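Local coordinates for protein prolyl oligopeptidase (Novosphingobium capsulatum, PDB 1YR2) that probably cleaves oligopeptides as a serine endopeptidase, hydrolysing the peptide bond after proline and, to a much smaller extent, after alanine, at residues His297-Thr302 / Gly307-Leu312; Gln243-His248 / His271-Ser276; Trp281-Ser286 / Leu330-Gly335; Asp324-Gln329 / Gly414-Arg419; Arg189-Val194 / Asp220-Ser225. All coordinates share one frame; numbering follows the deposited sequence.

Contact 1: residues His297-Thr302 / Gly307-Leu312; sequences HVARVT and GPVTAL
The carbonyl oxygen of Val298 is gripped from the neighbouring strand by more than one group of Val309 and Thr310. Thr310 N donates to Val298 O over 2.9 Å in a nearly straight bond (170° at the hydrogen), and the CA-H of Val309 adds a softer contact to the same oxygen. The bond is returned, since Val298 N reaches Thr310 O at 2.8 Å, and the two residues form an antiparallel hydrogen-bonded pair. Beyond it the ladder is interrupted by Pro308, which has no N-H to give. Gly307 N takes over, donating to Arg300 O at 2.7 Å, while a water accepts from Arg300 N and donates to Pro308 O (2.6 Å), filling the rung that direct pairing would have occupied.

The side chains divide between the two faces. On one, the ring of His297, its CG anti to the carbonyl carbon (chi1 -68°), lies obliquely against Ala311, with CD2 3.5 Å from Ala311 CA. His297 CB meanwhile rests on Val309 CG1 at 3.6 Å, and Ala299 CB touches the other Val309 methyl more loosely. On the opposite face Val298 turns CG2 to the hydroxyl of Thr310 and CG1 to Leu312 CD1, 4.1 Å away, where the chain bends out of the sheet. Leu312 is buried, whereas Thr310 and Ala311 are exposed, as suits an outermost strand. Strand 295-302 is backed in turn by strand 281-287. Paired and water-bridged in this way, the two segments form the beta hairpin that closes the outer edge of a four-stranded blade of the beta-propeller.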
# COMPACT_ATOMS: atom_id res chain seq x y z
N HIS A 297 3.40 29.03 -8.13
CA HIS A 297 2.95 30.33 -8.58
C HIS A 297 1.49 30.55 -8.16
O HIS A 297 0.72 29.58 -8.03
CB HIS A 297 3.05 30.47 -10.09
CG HIS A 297 4.46 30.51 -10.60
ND1 HIS A 297 5.28 29.41 -10.61
CD2 HIS A 297 5.20 31.54 -11.09
CE1 HIS A 297 6.46 29.76 -11.11
NE2 HIS A 297 6.44 31.05 -11.39
N VAL A 298 1.11 31.81 -7.90
CA VAL A 298 -0.26 32.12 -7.46
C VAL A 298 -0.84 33.27 -8.27
O VAL A 298 -0.10 34.07 -8.82
CB VAL A 298 -0.35 32.45 -5.95
CG1 VAL A 298 0.11 31.25 -5.15
CG2 VAL A 298 0.43 33.70 -5.60
N ALA A 299 -2.16 33.32 -8.37
CA ALA A 299 -2.83 34.41 -9.02
C ALA A 299 -4.10 34.68 -8.29
O ALA A 299 -4.89 33.78 -8.04
CB ALA A 299 -3.13 34.11 -10.45
N ARG A 300 -4.30 35.94 -7.97
CA ARG A 300 -5.53 36.40 -7.35
C ARG A 300 -6.74 36.40 -8.32
O ARG A 300 -6.67 36.91 -9.44
CB ARG A 300 -5.29 37.81 -6.79
CG ARG A 300 -6.45 38.42 -6.07
CD ARG A 300 -6.16 39.87 -5.62
NE ARG A 300 -5.04 39.92 -4.68
CZ ARG A 300 -5.13 39.97 -3.35
NH1 ARG A 300 -6.31 40.03 -2.73
NH2 ARG A 300 -4.02 39.99 -2.63
N VAL A 301 -7.86 35.86 -7.86
CA VAL A 301 -9.11 35.88 -8.62
C VAL A 301 -10.02 36.96 -8.00
O VAL A 301 -10.26 36.97 -6.80
CB VAL A 301 -9.81 34.52 -8.59
CG1 VAL A 301 -11.06 34.52 -9.47
CG2 VAL A 301 -8.87 33.42 -9.02
N THR A 302 -10.43 37.91 -8.82
CA THR A 302 -11.29 39.02 -8.40
C THR A 302 -12.39 39.09 -9.44
O THR A 302 -12.10 39.30 -10.61
CB THR A 302 -10.54 40.38 -8.42
OG1 THR A 302 -9.32 40.29 -7.66
CG2 THR A 302 -11.36 41.49 -7.68
N GLY A 307 -5.96 37.33 -12.02
CA GLY A 307 -4.98 38.38 -12.08
C GLY A 307 -3.62 37.88 -12.55
O GLY A 307 -3.46 36.74 -12.99
N PRO A 308 -2.62 38.74 -12.48
CA PRO A 308 -1.26 38.37 -12.88
C PRO A 308 -0.75 37.18 -12.06
O PRO A 308 -1.02 37.09 -10.87
CB PRO A 308 -0.43 39.63 -12.57
CG PRO A 308 -1.37 40.70 -12.40
CD PRO A 308 -2.69 40.14 -11.98
N VAL A 309 -0.05 36.25 -12.72
CA VAL A 309 0.53 35.06 -12.08
C VAL A 309 1.89 35.44 -11.53
O VAL A 309 2.74 35.97 -12.29
CB VAL A 309 0.66 33.88 -13.07
CG1 VAL A 309 1.26 32.63 -12.38
CG2 VAL A 309 -0.68 33.49 -13.63
N THR A 310 2.10 35.27 -10.22
CA THR A 310 3.40 35.61 -9.60
C THR A 310 3.99 34.42 -8.91
O THR A 310 3.29 33.55 -8.44
CB THR A 310 3.28 36.68 -8.54
OG1 THR A 310 2.15 36.38 -7.72
CG2 THR A 310 3.03 38.06 -9.14
N ALA A 311 5.31 34.42 -8.82
CA ALA A 311 6.04 33.32 -8.24
C ALA A 311 5.99 33.44 -6.73
O ALA A 311 6.35 34.47 -6.21
CB ALA A 311 7.49 33.37 -8.71
N LEU A 312 5.57 32.40 -6.04
CA LEU A 312 5.64 32.41 -4.57
C LEU A 312 6.87 31.64 -4.10
O LEU A 312 7.56 32.06 -3.23
CB LEU A 312 4.38 31.75 -4.03
CG LEU A 312 3.58 32.21 -2.82
CD1 LEU A 312 2.91 31.04 -2.15
CD2 LEU A 312 4.32 33.13 -1.86
O HOH W 1 -2.50 37.92 -8.95

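Contact 2: residues Gln243-His248 / His271-Ser276; sequences QTVWLH and HGASVS
Gln243 and His271 face each other in a reciprocal way, each offering a side-chain group to the backbone of the other. The glutamine chain is fully stretched, with CG opposite the backbone N (chi1 -174°), and this carries its amide to the start of the facing segment. There OE1 accepts from His271 N at 2.7 Å; the donor stands 36° out of the amide's carbonyl plane, so the bond does not follow a lone pair. In return the imidazole turns an edge back: Gln243 O lies in the ring plane, 3.3 Å from His271 CD2.

Next to this polar pair, Val245 straddles two residues. Its CG2 passes across His271 CB at 3.8 Å, and its CG1, the branch anti to the backbone N, meets Ala273 CB at the same separation of 3.8 Å. The two strands belong to consecutive blades of the propeller, and Val245 thus fills the seam between them.

The remaining polar ends are engaged by neighbours: Gln243 NE2 with Phe211 O, His271 ND1 with Ser286 OG, His271 NE2 with Thr263 OG1, and His271 O with Ser225 OG. Phe261 meets the imidazole edge-to-face. With all four touching residues buried and both ring nitrogens bonded, the rotation of the imidazole is fixed, and the amide satisfies a backbone N-H at a point where the blades share no backbone ladder.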
# COMPACT_ATOMS: atom_id res chain seq x y z
N GLN A 243 4.17 22.04 -21.50
CA GLN A 243 2.85 21.97 -20.92
C GLN A 243 2.37 23.38 -20.50
O GLN A 243 3.14 24.20 -19.96
CB GLN A 243 2.86 21.03 -19.72
CG GLN A 243 1.45 20.82 -19.15
CD GLN A 243 1.39 19.81 -18.00
OE1 GLN A 243 2.23 19.85 -17.08
NE2 GLN A 243 0.42 18.86 -18.07
N THR A 244 1.12 23.69 -20.77
CA THR A 244 0.56 25.02 -20.47
C THR A 244 -0.80 24.92 -19.78
O THR A 244 -1.54 24.00 -20.01
CB THR A 244 0.49 25.92 -21.72
OG1 THR A 244 -0.24 25.26 -22.75
CG2 THR A 244 1.85 26.09 -22.33
N VAL A 245 -1.07 25.87 -18.88
CA VAL A 245 -2.33 25.95 -18.15
C VAL A 245 -3.23 26.93 -18.91
O VAL A 245 -2.77 28.00 -19.27
CB VAL A 245 -2.11 26.43 -16.72
CG1 VAL A 245 -3.46 26.51 -15.95
CG2 VAL A 245 -1.18 25.53 -16.01
N TRP A 246 -4.46 26.50 -19.21
CA TRP A 246 -5.51 27.26 -19.90
C TRP A 246 -6.81 27.28 -19.11
O TRP A 246 -7.03 26.43 -18.22
CB TRP A 246 -5.80 26.65 -21.25
CG TRP A 246 -4.68 26.65 -22.20
CD1 TRP A 246 -3.52 25.89 -22.16
CD2 TRP A 246 -4.58 27.46 -23.39
NE1 TRP A 246 -2.73 26.19 -23.24
CE2 TRP A 246 -3.36 27.12 -24.02
CE3 TRP A 246 -5.42 28.43 -23.99
CZ2 TRP A 246 -2.94 27.72 -25.22
CZ3 TRP A 246 -5.01 29.02 -25.16
CH2 TRP A 246 -3.78 28.67 -25.77
N LEU A 247 -7.68 28.22 -19.48
CA LEU A 247 -9.00 28.40 -18.87
C LEU A 247 -10.02 28.17 -19.98
O LEU A 247 -10.00 28.84 -21.02
CB LEU A 247 -9.18 29.80 -18.27
CG LEU A 247 -10.51 30.11 -17.60
CD1 LEU A 247 -10.63 29.27 -16.32
CD2 LEU A 247 -10.64 31.59 -17.30
N HIS A 248 -10.91 27.23 -19.74
CA HIS A 248 -12.03 27.02 -20.64
C HIS A 248 -13.31 27.63 -20.07
O HIS A 248 -13.72 27.29 -18.94
CB HIS A 248 -12.28 25.53 -20.88
CG HIS A 248 -13.46 25.27 -21.75
ND1 HIS A 248 -13.52 25.69 -23.05
CD2 HIS A 248 -14.66 24.67 -21.49
CE1 HIS A 248 -14.69 25.34 -23.58
NE2 HIS A 248 -15.40 24.74 -22.65
N HIS A 271 3.05 21.59 -15.17
CA HIS A 271 2.32 22.60 -14.40
C HIS A 271 0.91 22.08 -14.20
O HIS A 271 0.24 21.64 -15.18
CB HIS A 271 2.19 23.90 -15.17
CG HIS A 271 3.49 24.49 -15.60
ND1 HIS A 271 4.39 25.01 -14.69
CD2 HIS A 271 4.05 24.65 -16.82
CE1 HIS A 271 5.45 25.45 -15.34
NE2 HIS A 271 5.26 25.27 -16.63
N GLY A 272 0.51 22.05 -12.93
CA GLY A 272 -0.86 21.66 -12.56
C GLY A 272 -1.50 22.83 -11.81
O GLY A 272 -0.83 23.56 -11.04
N ALA A 273 -2.79 23.04 -12.02
CA ALA A 273 -3.49 24.19 -11.44
C ALA A 273 -4.59 23.73 -10.48
O ALA A 273 -5.31 22.81 -10.79
CB ALA A 273 -4.12 25.03 -12.55
N SER A 274 -4.70 24.41 -9.36
CA SER A 274 -5.75 24.23 -8.38
C SER A 274 -6.33 25.60 -8.06
O SER A 274 -5.73 26.61 -8.41
CB SER A 274 -5.21 23.64 -7.07
OG SER A 274 -4.58 22.42 -7.34
N VAL A 275 -7.49 25.61 -7.41
CA VAL A 275 -8.18 26.83 -6.99
C VAL A 275 -8.60 26.59 -5.58
O VAL A 275 -9.08 25.51 -5.22
CB VAL A 275 -9.40 27.18 -7.89
CG1 VAL A 275 -10.00 28.48 -7.51
CG2 VAL A 275 -9.02 27.26 -9.37
N SER A 276 -8.40 27.58 -4.75
CA SER A 276 -8.86 27.50 -3.39
C SER A 276 -10.39 27.33 -3.35
O SER A 276 -11.11 27.72 -4.29
CB SER A 276 -8.37 28.68 -2.53
OG SER A 276 -8.81 29.93 -3.02

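Contact 3: residues Trp281-Ser286 / Leu330-Gly335; sequences WVVITS and LWFVSG
Strands 281-286 and 330-334, joined here through Trp281, Val283, Leu330 and Phe332, run in nearly the same direction (21° between them) with their axes 10.6 Å apart at the closest, a spacing of packed sheets and far too wide for backbone pairing. Side chains alone bridge it. Leu330 is central, sending one methyl to each of two partners. Its CG stands anti to the carbonyl carbon (chi1 -57°), and from there CD1 continues the extended chain while CD2 branches off. Leu330 CD2 lies 4.0 Å from Trp281 CB and stays almost as close to CG and CD1 of the indole, the two side chains meeting at about a right angle. Leu330 CD1 slides past Val283 in the opposite direction and touches Val283 CG2, again at 4.0 Å.

The second valine branch points to Phe332 and comes up to the ring edge, near the ring plane, with Val283 CG1 4.1 Å from Phe332 CE2. Val283 is therefore shared between an aliphatic and an aromatic neighbour, one methyl for each. Further residues fill the layer: Leu348 touches both Trp281 and Leu330, while Phe322 and Val296 pack on Val283, and Trp320 and Val346 on Phe332. The one polar atom of the indole, NE1, is bonded to Asp328 OD1, which ties this end of strand 281-287 to the turn just ahead of Leu330.

All four touching residues are buried and the bridging groups are hydrocarbon, at ordinary van der Waals separations. Adjacent propeller blades are thus held together here by the hydrophobic effect and dispersion, while the indole N-H is satisfied by Asp328.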
# COMPACT_ATOMS: atom_id res chain seq x y z
N TRP A 281 -8.05 32.20 -5.02
CA TRP A 281 -6.67 32.05 -5.49
C TRP A 281 -6.52 30.84 -6.43
O TRP A 281 -7.01 29.74 -6.12
CB TRP A 281 -5.73 31.89 -4.32
CG TRP A 281 -5.56 33.15 -3.57
CD1 TRP A 281 -6.26 33.55 -2.46
CD2 TRP A 281 -4.68 34.23 -3.90
NE1 TRP A 281 -5.84 34.80 -2.08
CE2 TRP A 281 -4.89 35.25 -2.97
CE3 TRP A 281 -3.71 34.44 -4.91
CZ2 TRP A 281 -4.17 36.45 -3.00
CZ3 TRP A 281 -3.03 35.62 -4.95
CH2 TRP A 281 -3.24 36.61 -3.99
N VAL A 282 -5.85 31.08 -7.55
CA VAL A 282 -5.29 30.00 -8.40
C VAL A 282 -3.89 29.70 -7.89
O VAL A 282 -3.12 30.62 -7.59
CB VAL A 282 -5.24 30.43 -9.88
CG1 VAL A 282 -4.60 29.42 -10.77
CG2 VAL A 282 -6.67 30.74 -10.36
N VAL A 283 -3.56 28.42 -7.76
CA VAL A 283 -2.27 27.97 -7.31
C VAL A 283 -1.75 26.97 -8.32
O VAL A 283 -2.40 25.94 -8.65
CB VAL A 283 -2.34 27.34 -5.92
CG1 VAL A 283 -0.97 26.86 -5.43
CG2 VAL A 283 -2.95 28.34 -4.94
N ILE A 284 -0.59 27.28 -8.85
CA ILE A 284 0.02 26.43 -9.86
C ILE A 284 1.28 25.80 -9.25
O ILE A 284 2.18 26.49 -8.78
CB ILE A 284 0.34 27.22 -11.13
CG1 ILE A 284 -0.95 27.73 -11.74
CG2 ILE A 284 1.10 26.33 -12.12
CD1 ILE A 284 -0.75 28.79 -12.72
N THR A 285 1.29 24.47 -9.29
CA THR A 285 2.38 23.62 -8.84
C THR A 285 3.12 23.10 -10.05
O THR A 285 2.51 22.52 -10.96
CB THR A 285 1.71 22.45 -8.09
OG1 THR A 285 1.09 23.01 -6.92
CG2 THR A 285 2.70 21.53 -7.54
N SER A 286 4.45 23.20 -10.01
CA SER A 286 5.25 22.85 -11.15
C SER A 286 6.47 22.01 -10.73
O SER A 286 7.14 22.29 -9.73
CB SER A 286 5.74 24.12 -11.88
OG SER A 286 4.68 25.02 -12.13
N LEU A 330 -3.20 30.82 2.41
CA LEU A 330 -3.05 29.52 1.81
C LEU A 330 -2.23 28.61 2.75
O LEU A 330 -1.30 29.05 3.39
CB LEU A 330 -2.27 29.67 0.51
CG LEU A 330 -2.80 30.62 -0.57
CD1 LEU A 330 -1.90 30.50 -1.80
CD2 LEU A 330 -4.23 30.33 -0.94
N TRP A 331 -2.52 27.32 2.77
CA TRP A 331 -1.73 26.38 3.56
C TRP A 331 -1.08 25.37 2.64
O TRP A 331 -1.70 24.92 1.70
CB TRP A 331 -2.65 25.62 4.52
CG TRP A 331 -3.02 26.48 5.69
CD1 TRP A 331 -2.44 26.48 6.92
CD2 TRP A 331 -4.04 27.48 5.73
NE1 TRP A 331 -3.05 27.40 7.74
CE2 TRP A 331 -4.05 28.02 7.05
CE3 TRP A 331 -5.00 27.93 4.83
CZ2 TRP A 331 -4.91 29.04 7.45
CZ3 TRP A 331 -5.89 28.95 5.25
CH2 TRP A 331 -5.82 29.49 6.54
N PHE A 332 0.15 24.99 2.95
CA PHE A 332 0.94 24.03 2.21
C PHE A 332 1.59 23.02 3.16
O PHE A 332 1.92 23.33 4.31
CB PHE A 332 2.11 24.75 1.45
CG PHE A 332 1.66 25.67 0.36
CD1 PHE A 332 1.31 26.97 0.67
CD2 PHE A 332 1.60 25.25 -0.98
CE1 PHE A 332 0.90 27.84 -0.29
CE2 PHE A 332 1.19 26.15 -1.97
CZ PHE A 332 0.82 27.44 -1.63
N VAL A 333 1.80 21.81 2.68
CA VAL A 333 2.68 20.86 3.37
C VAL A 333 4.05 21.11 2.75
O VAL A 333 4.23 20.89 1.55
CB VAL A 333 2.28 19.40 3.12
CG1 VAL A 333 3.25 18.43 3.79
CG2 VAL A 333 0.83 19.17 3.60
N SER A 334 5.02 21.51 3.57
CA SER A 334 6.33 21.87 3.11
C SER A 334 7.41 20.93 3.61
O SER A 334 7.44 20.56 4.78
CB SER A 334 6.66 23.31 3.49
OG SER A 334 7.95 23.67 3.03
N GLY A 335 8.35 20.62 2.71
CA GLY A 335 9.56 19.87 2.99
C GLY A 335 10.80 20.75 3.18
O GLY A 335 11.93 20.25 3.38

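Contact 4: residues Asp324-Gln329 / Gly414-Arg419; sequences DGVGDQ and GRPGDR
Pro416 is the single residue of its turn that packs on the facing segment, wedged against Asp324 and Val326. The tight part lies at the carboxylate: Asp324 OD2 comes within 3.3 Å of Pro416 CD and is nearly as close to CG, the two groups approaching from opposite directions. Asp324 has its CG opposite the backbone N (chi1 -158°), which brings the acid group out to the proline ring. Val326 makes the apolar half, with CG2 3.9 Å from Pro416 CB as the two side chains slide past one another. Ser277, which also touches the ring, is hydrogen-bonded through OG to Asp324 OD2, while Asp324 OD1 takes a weak bond from Gly325 N.

The loose side is the rest of the 414-419 loop. Pro416 and Gly417 occupy the corners of a type II turn closed by Asp418 N to Arg415 O (3.1 Å); Gly417 and, farther on, Arg419 are exposed. Here the loop is braced from within: Arg415 NH2 forms a salt bridge with Asp418 OD2, also 3.1 Å. OD2 lies in the guanidinium plane, but NH2 meets it from 49° out of the carboxylate plane. On the other segment, a type II' turn from Val326 to Gln329 leads away from the contact.

The segments come from blades that are not neighbours in the propeller, as another sheet lies between them in sequence. Carbons next to a proline nitrogen are probably slightly positive, so a carboxylate oxygen against Pro416 is consistent with weak electrostatic attraction, and the charge of Asp324 is probably also eased by the hydrogen bonds to its oxygens.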
# COMPACT_ATOMS: atom_id res chain seq x y z
N ASP A 324 -5.22 24.03 0.88
CA ASP A 324 -6.35 24.85 0.48
C ASP A 324 -6.07 26.28 0.92
O ASP A 324 -5.03 26.56 1.55
CB ASP A 324 -7.63 24.31 1.15
CG ASP A 324 -8.93 24.71 0.44
OD1 ASP A 324 -8.96 25.48 -0.58
OD2 ASP A 324 -10.01 24.24 0.85
N GLY A 325 -6.97 27.19 0.56
CA GLY A 325 -6.92 28.57 0.98
C GLY A 325 -8.23 28.98 1.62
O GLY A 325 -9.26 28.40 1.33
N VAL A 326 -8.16 29.92 2.55
CA VAL A 326 -9.35 30.57 3.09
C VAL A 326 -9.01 32.04 3.05
O VAL A 326 -8.02 32.47 3.66
CB VAL A 326 -9.64 30.19 4.56
CG1 VAL A 326 -10.87 30.96 5.10
CG2 VAL A 326 -9.83 28.74 4.70
N GLY A 327 -9.78 32.81 2.30
CA GLY A 327 -9.53 34.24 2.23
C GLY A 327 -8.21 34.47 1.51
O GLY A 327 -7.98 33.91 0.45
N ASP A 328 -7.30 35.26 2.08
CA ASP A 328 -6.01 35.50 1.44
C ASP A 328 -4.89 34.75 2.13
O ASP A 328 -3.73 35.16 2.11
CB ASP A 328 -5.71 36.99 1.40
CG ASP A 328 -6.53 37.73 0.37
OD1 ASP A 328 -6.96 37.11 -0.65
OD2 ASP A 328 -6.72 38.96 0.48
N GLN A 329 -5.26 33.65 2.78
CA GLN A 329 -4.29 32.74 3.39
C GLN A 329 -4.36 31.38 2.71
O GLN A 329 -5.43 30.85 2.49
CB GLN A 329 -4.56 32.62 4.89
CG GLN A 329 -4.26 33.95 5.60
CD GLN A 329 -4.49 33.93 7.07
OE1 GLN A 329 -5.34 33.18 7.55
NE2 GLN A 329 -3.74 34.76 7.79
N GLY A 414 -13.72 17.22 2.47
CA GLY A 414 -14.43 18.24 3.21
C GLY A 414 -13.93 19.59 2.72
O GLY A 414 -13.04 19.68 1.89
N ARG A 415 -14.58 20.62 3.19
CA ARG A 415 -14.32 21.98 2.75
C ARG A 415 -14.30 22.89 3.99
O ARG A 415 -15.00 22.64 4.98
CB ARG A 415 -15.48 22.43 1.85
CG ARG A 415 -15.55 21.81 0.50
CD ARG A 415 -16.76 22.31 -0.30
NE ARG A 415 -18.04 22.03 0.39
CZ ARG A 415 -19.20 22.64 0.09
NH1 ARG A 415 -19.25 23.56 -0.87
NH2 ARG A 415 -20.33 22.33 0.75
N PRO A 416 -13.55 23.97 3.92
CA PRO A 416 -13.62 24.99 4.95
C PRO A 416 -15.05 25.50 5.06
O PRO A 416 -15.72 25.68 4.07
CB PRO A 416 -12.71 26.09 4.42
CG PRO A 416 -11.85 25.49 3.49
CD PRO A 416 -12.59 24.33 2.85
N GLY A 417 -15.54 25.69 6.26
CA GLY A 417 -16.89 26.18 6.45
C GLY A 417 -17.98 25.11 6.37
O GLY A 417 -19.11 25.42 6.62
N ASP A 418 -17.64 23.88 5.96
CA ASP A 418 -18.58 22.77 5.87
C ASP A 418 -18.44 21.90 7.14
O ASP A 418 -17.32 21.50 7.49
CB ASP A 418 -18.25 21.96 4.61
CG ASP A 418 -19.30 20.93 4.25
OD1 ASP A 418 -20.04 20.45 5.13
OD2 ASP A 418 -19.42 20.53 3.05
N ARG A 419 -19.55 21.54 7.78
CA ARG A 419 -19.53 20.72 8.99
C ARG A 419 -19.41 19.21 8.74
O ARG A 419 -19.21 18.47 9.67
CB ARG A 419 -20.76 21.01 9.83
CG ARG A 419 -22.08 20.44 9.29
CD ARG A 419 -23.28 21.16 9.86
NE ARG A 419 -24.51 20.96 9.10
CZ ARG A 419 -25.72 21.27 9.57
NH1 ARG A 419 -25.87 21.80 10.79
NH2 ARG A 419 -26.81 21.05 8.83

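Contact 5: residues Arg189-Val194 / Asp220-Ser225; sequences RTVKFV and DALLYS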
# COMPACT_ATOMS: atom_id res chain seq x y z
N ARG A 189 -5.97 12.83 -22.63
CA ARG A 189 -7.30 12.79 -22.07
C ARG A 189 -8.21 13.68 -22.87
O ARG A 189 -7.77 14.64 -23.56
CB ARG A 189 -7.27 13.27 -20.64
CG ARG A 189 -6.51 12.38 -19.70
CD ARG A 189 -7.14 11.01 -19.45
NE ARG A 189 -6.35 10.26 -18.49
CZ ARG A 189 -5.35 9.45 -18.81
NH1 ARG A 189 -4.97 9.30 -20.06
NH2 ARG A 189 -4.69 8.83 -17.86
N THR A 190 -9.50 13.38 -22.82
CA THR A 190 -10.51 14.28 -23.34
C THR A 190 -11.30 14.70 -22.13
O THR A 190 -11.72 13.83 -21.36
CB THR A 190 -11.45 13.58 -24.29
OG1 THR A 190 -10.72 13.07 -25.43
CG2 THR A 190 -12.55 14.60 -24.84
N VAL A 191 -11.49 16.00 -21.91
CA VAL A 191 -12.33 16.45 -20.81
C VAL A 191 -13.72 16.74 -21.31
O VAL A 191 -13.88 17.40 -22.28
CB VAL A 191 -11.76 17.66 -20.12
CG1 VAL A 191 -12.69 18.15 -19.03
CG2 VAL A 191 -10.36 17.32 -19.52
N LYS A 192 -14.73 16.18 -20.66
CA LYS A 192 -16.14 16.29 -21.08
C LYS A 192 -16.90 16.82 -19.86
O LYS A 192 -16.38 16.89 -18.74
CB LYS A 192 -16.68 14.92 -21.45
CG LYS A 192 -16.07 14.35 -22.70
CD LYS A 192 -16.68 13.03 -23.08
CE LYS A 192 -15.81 12.38 -24.14
NZ LYS A 192 -16.45 11.19 -24.76
N PHE A 193 -18.15 17.16 -20.07
CA PHE A 193 -18.96 17.76 -19.02
C PHE A 193 -20.38 17.14 -19.08
O PHE A 193 -20.92 16.85 -20.15
CB PHE A 193 -19.04 19.29 -19.23
CG PHE A 193 -17.71 20.01 -19.22
CD1 PHE A 193 -16.92 20.08 -20.36
CD2 PHE A 193 -17.25 20.65 -18.05
CE1 PHE A 193 -15.70 20.72 -20.34
CE2 PHE A 193 -16.07 21.33 -18.03
CZ PHE A 193 -15.27 21.38 -19.15
N VAL A 194 -20.99 17.02 -17.91
CA VAL A 194 -22.38 16.61 -17.80
C VAL A 194 -23.11 17.61 -16.88
O VAL A 194 -22.52 18.21 -15.97
CB VAL A 194 -22.44 15.16 -17.28
CG1 VAL A 194 -21.87 15.03 -15.89
CG2 VAL A 194 -23.79 14.60 -17.31
N ASP A 220 -18.64 28.15 -14.01
CA ASP A 220 -18.73 28.11 -15.47
C ASP A 220 -17.42 28.26 -16.18
O ASP A 220 -17.41 28.71 -17.33
CB ASP A 220 -19.65 29.23 -15.94
CG ASP A 220 -19.18 30.59 -15.49
OD1 ASP A 220 -18.03 30.70 -14.99
OD2 ASP A 220 -19.88 31.61 -15.57
N ALA A 221 -16.31 27.90 -15.51
CA ALA A 221 -15.02 27.88 -16.18
C ALA A 221 -14.13 26.87 -15.46
O ALA A 221 -14.27 26.67 -14.25
CB ALA A 221 -14.36 29.25 -16.18
N LEU A 222 -13.21 26.29 -16.21
CA LEU A 222 -12.37 25.18 -15.76
C LEU A 222 -10.93 25.42 -16.18
O LEU A 222 -10.67 25.68 -17.35
CB LEU A 222 -12.86 23.88 -16.40
CG LEU A 222 -12.18 22.64 -15.81
CD1 LEU A 222 -12.86 22.17 -14.54
CD2 LEU A 222 -12.12 21.51 -16.78
N LEU A 223 -10.01 25.37 -15.22
CA LEU A 223 -8.57 25.35 -15.49
C LEU A 223 -8.06 23.93 -15.70
O LEU A 223 -8.43 23.01 -14.97
CB LEU A 223 -7.79 25.93 -14.29
CG LEU A 223 -7.96 27.40 -14.02
CD1 LEU A 223 -7.53 27.72 -12.59
CD2 LEU A 223 -7.16 28.23 -14.98
N TYR A 224 -7.19 23.79 -16.69
CA TYR A 224 -6.65 22.50 -17.07
C TYR A 224 -5.28 22.70 -17.71
O TYR A 224 -4.88 23.82 -18.05
CB TYR A 224 -7.61 21.79 -18.04
CG TYR A 224 -7.73 22.43 -19.42
CD1 TYR A 224 -8.57 23.54 -19.64
CD2 TYR A 224 -7.01 21.94 -20.50
CE1 TYR A 224 -8.65 24.12 -20.88
CE2 TYR A 224 -7.06 22.55 -21.75
CZ TYR A 224 -7.94 23.61 -21.94
OH TYR A 224 -8.03 24.16 -23.20
N SER A 225 -4.54 21.62 -17.83
CA SER A 225 -3.25 21.66 -18.49
C SER A 225 -3.28 20.82 -19.75
O SER A 225 -3.97 19.81 -19.83
CB SER A 225 -2.17 21.13 -17.54
OG SER A 225 -2.15 21.90 -16.34
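Val191, Phe193 and Leu222 meet purely by apolar contact, and on the Leu222 side one methyl does all the touching. Leu222 CG stands opposite its backbone N (chi1 -171°), and CD2 prolongs the extended chain to settle between the two residues facing it. It lies 3.9 Å from Phe193 CZ, with CE2 only slightly farther, and approaches the ring obliquely at its far end. The same carbon is 4.1 Å from Val191 CG1. Both partners cross the leucine at a slant, so the methyl sits in the notch between valine and phenylalanine.

Polar interactions belong to the surroundings. Arg189 NE makes a salt bridge with Asp166, and Tyr224 OH is hydrogen-bonded to Asp257 and to Gln254, each fastening a segment to residues beyond this contact.

Further apolar neighbours widen the layer: Leu214 touches Val191, and Leu250 and Ala178 touch Phe193. Strand 188-195 is an inner strand of one four-stranded antiparallel sheet, between 176-183 and 204-210, and strand 221-226 is an inner strand of the next, between 215-216 and 244-249; Leu222 joins these successive blades.

All five contacts lie in the beta-propeller and illustrate its two levels of order: pairing within a blade in contact 1, and packing between blades in contacts 2 to 5. Contacts 2 and 5 have centres 11 Å apart and share one sheet, where His248 N bonds to Leu222 O. Contact 3 joins contacts 1 and 2, its centre 12 Å from the one and 13 Å from the other, since strand 281-287 lies between 270-275 and 295-302. Contact 4 meets contact 3 along the strand pair 320-326 and 329-334. The five contact centres lie 26 to 36 Å from the centre of the chain; the catalytic serine is expected in the separate alpha/beta-hydrolase part.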